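Local coordinates for protein alpha-L-rhamnosidase (Streptomyces avermitilis, PDB 3W5M) that hydrolyses terminal non-reducing alpha-L-rhamnose residues, releasing L-rhamnose from citrus flavonoids and gum arabic, and carries a calcium-dependent rhamnose-binding module, at residues 172-177 / 207-212. Numbering follows the deposited sequence.
Sequences ATLAIS and AVIDVL
Leu174 and Ile209 form a hydrogen-bonded antiparallel pair in which each backbone N-H meets the other residue's carbonyl: Leu174 N to Ile209 O and Ile209 N to Leu174 O are both 2.8 Å. Two residues on, Ile176 and Ala207 repeat the reciprocal pairing. The non-hydrogen-bonded pair Ala175–Val208 between them closes to 4.3 Å, CA to CA, and adds CA-H...O contacts, among them Ala175 CA to Ala207 O.

At the far end the ladder changes character. Val211 N still bonds Ala172 O, nearly straight at 169°, but the donor sits well above the carbonyl plane, as the chain leaves the strand. Here Asp210 OD1 accepts from Leu212 N at 3.0 Å, an Asx turn, while its OD2 takes a 2.6 Å bond from a water that in turn accepts from Ala172 N. Both carboxylate oxygens are thus engaged, and the water ties Asp210 back to the neighbouring strand.

The pairing places 207-210 at the edge of a four-stranded antiparallel sheet of CBM67, which packs on a second antiparallel sheet as a beta-sandwich; 171-179 lies inside it, its other side bonded to strand 235-244 through Thr173, Ala175 and Ser177. Ser177 OG also holds the backbone O of Trp203, a rhamnose-binding residue.

Apolar contacts gather on the face of Leu174, Ile176, Ala207 and Ile209, which packs against strands 181-186 and 189-193 of the second sheet. Chi1 of -52° puts Ile209 CG1 anti to the carbonyl carbon, and chi2 of 102° turns CD1 toward Ile176 CG2, 3.8 Å away, the two side chains crossing at a slant. Val211 divides its methyls: CG1 lies 4.1 Å from Leu174 CB, and CG2 is 3.8 Å from Ala172 CB. On the reverse face, Val208 CG2 touches Ala175 CB.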
loop_
_atom_site.group_PDB
_atom_site.type_symbol
_atom_site.label_atom_id
_atom_site.label_comp_id
_atom_site.label_asym_id
_atom_site.label_seq_id
_atom_site.Cartn_x
_atom_site.Cartn_y
_atom_site.Cartn_z
ATOM N N ALA A 172 -5.157 32.116 20.387
ATOM C CA ALA A 172 -4.468 31.651 21.593
ATOM C C ALA A 172 -4.223 30.165 21.487
ATOM O O ALA A 172 -5.136 29.399 21.172
ATOM C CB ALA A 172 -5.274 31.968 22.850
ATOM N N THR A 173 -2.988 29.748 21.738
ATOM C CA THR A 173 -2.661 28.315 21.731
ATOM C C THR A 173 -1.860 27.964 22.963
ATOM O O THR A 173 -1.082 28.788 23.465
ATOM C CB THR A 173 -1.837 27.878 20.505
ATOM O OG1 THR A 173 -0.570 28.581 20.504
ATOM C CG2 THR A 173 -2.613 28.128 19.196
ATOM N N LEU A 174 -2.083 26.751 23.454
ATOM C CA LEU A 174 -1.317 26.226 24.574
ATOM C C LEU A 174 -0.573 24.974 24.140
ATOM O O LEU A 174 -1.193 24.027 23.661
ATOM C CB LEU A 174 -2.244 25.904 25.756
ATOM C CG LEU A 174 -1.556 25.278 26.978
ATOM C CD1 LEU A 174 -0.622 26.265 27.659
ATOM C CD2 LEU A 174 -2.591 24.744 27.976
ATOM N N ALA A 175 0.753 24.977 24.288
ATOM C CA ALA A 175 1.546 23.764 24.067
ATOM C C ALA A 175 1.998 23.323 25.470
ATOM O O ALA A 175 2.414 24.146 26.272
ATOM C CB ALA A 175 2.757 24.067 23.200
ATOM N N ILE A 176 1.869 22.039 25.764
ATOM C CA ILE A 176 2.085 21.571 27.139
ATOM C C ILE A 176 2.537 20.110 27.108
ATOM O O ILE A 176 2.076 19.308 26.292
ATOM C CB ILE A 176 0.818 21.784 28.003
ATOM C CG1 ILE A 176 1.029 21.354 29.471
ATOM C CG2 ILE A 176 -0.364 21.027 27.408
ATOM C CD1 ILE A 176 0.069 21.982 30.465
ATOM N N SER A 177 3.480 19.779 27.978
ATOM C CA SER A 177 3.902 18.413 28.143
ATOM C C SER A 177 4.215 18.172 29.622
ATOM O O SER A 177 4.560 19.120 30.327
ATOM C CB SER A 177 5.171 18.193 27.314
ATOM O OG SER A 177 5.494 16.811 27.269
ATOM N N ALA A 207 1.270 18.205 23.607
ATOM C CA ALA A 207 0.006 18.528 22.946
ATOM C C ALA A 207 -0.060 20.026 22.677
ATOM O O ALA A 207 0.451 20.851 23.471
ATOM C CB ALA A 207 -1.163 18.106 23.808
ATOM N N VAL A 208 -0.698 20.378 21.561
ATOM C CA VAL A 208 -0.998 21.767 21.245
ATOM C C VAL A 208 -2.524 21.927 21.185
ATOM O O VAL A 208 -3.188 21.206 20.455
ATOM C CB VAL A 208 -0.361 22.203 19.902
ATOM C CG1 VAL A 208 -0.695 23.664 19.593
ATOM C CG2 VAL A 208 1.143 22.046 19.970
ATOM N N ILE A 209 -3.061 22.868 21.958
ATOM C CA ILE A 209 -4.519 23.023 22.129
ATOM C C ILE A 209 -4.896 24.461 21.791
ATOM O O ILE A 209 -4.266 25.388 22.282
ATOM C CB ILE A 209 -4.976 22.760 23.589
ATOM C CG1 ILE A 209 -4.466 21.412 24.119
ATOM C CG2 ILE A 209 -6.511 22.819 23.701
ATOM C CD1 ILE A 209 -3.262 21.541 25.035
ATOM N N ASP A 210 -5.909 24.654 20.950
ATOM C CA ASP A 210 -6.448 25.999 20.764
ATOM C C ASP A 210 -7.280 26.357 21.997
ATOM O O ASP A 210 -8.167 25.611 22.360
ATOM C CB ASP A 210 -7.301 26.100 19.486
ATOM C CG ASP A 210 -7.687 27.550 19.152
ATOM O OD1 ASP A 210 -8.370 28.206 19.972
ATOM O OD2 ASP A 210 -7.289 28.052 18.076
ATOM N N VAL A 211 -6.998 27.507 22.617
ATOM C CA VAL A 211 -7.673 27.934 23.857
ATOM C C VAL A 211 -8.316 29.314 23.740
ATOM O O VAL A 211 -8.612 29.955 24.753
ATOM C CB VAL A 211 -6.714 27.932 25.091
ATOM C CG1 VAL A 211 -6.315 26.507 25.449
ATOM C CG2 VAL A 211 -5.473 28.786 24.836
ATOM N N LEU A 212 -8.535 29.773 22.511
ATOM C CA LEU A 212 -9.162 31.077 22.313
ATOM C C LEU A 212 -10.524 31.178 23.030
ATOM O O LEU A 212 -10.856 32.244 23.572
ATOM C CB LEU A 212 -9.279 31.414 20.824
ATOM C CG LEU A 212 -9.934 32.751 20.432
ATOM C CD1 LEU A 212 -9.077 33.927 20.853
ATOM C CD2 LEU A 212 -10.184 32.790 18.926
HETATM O O HOH W 1 -6.535 30.568 18.215
#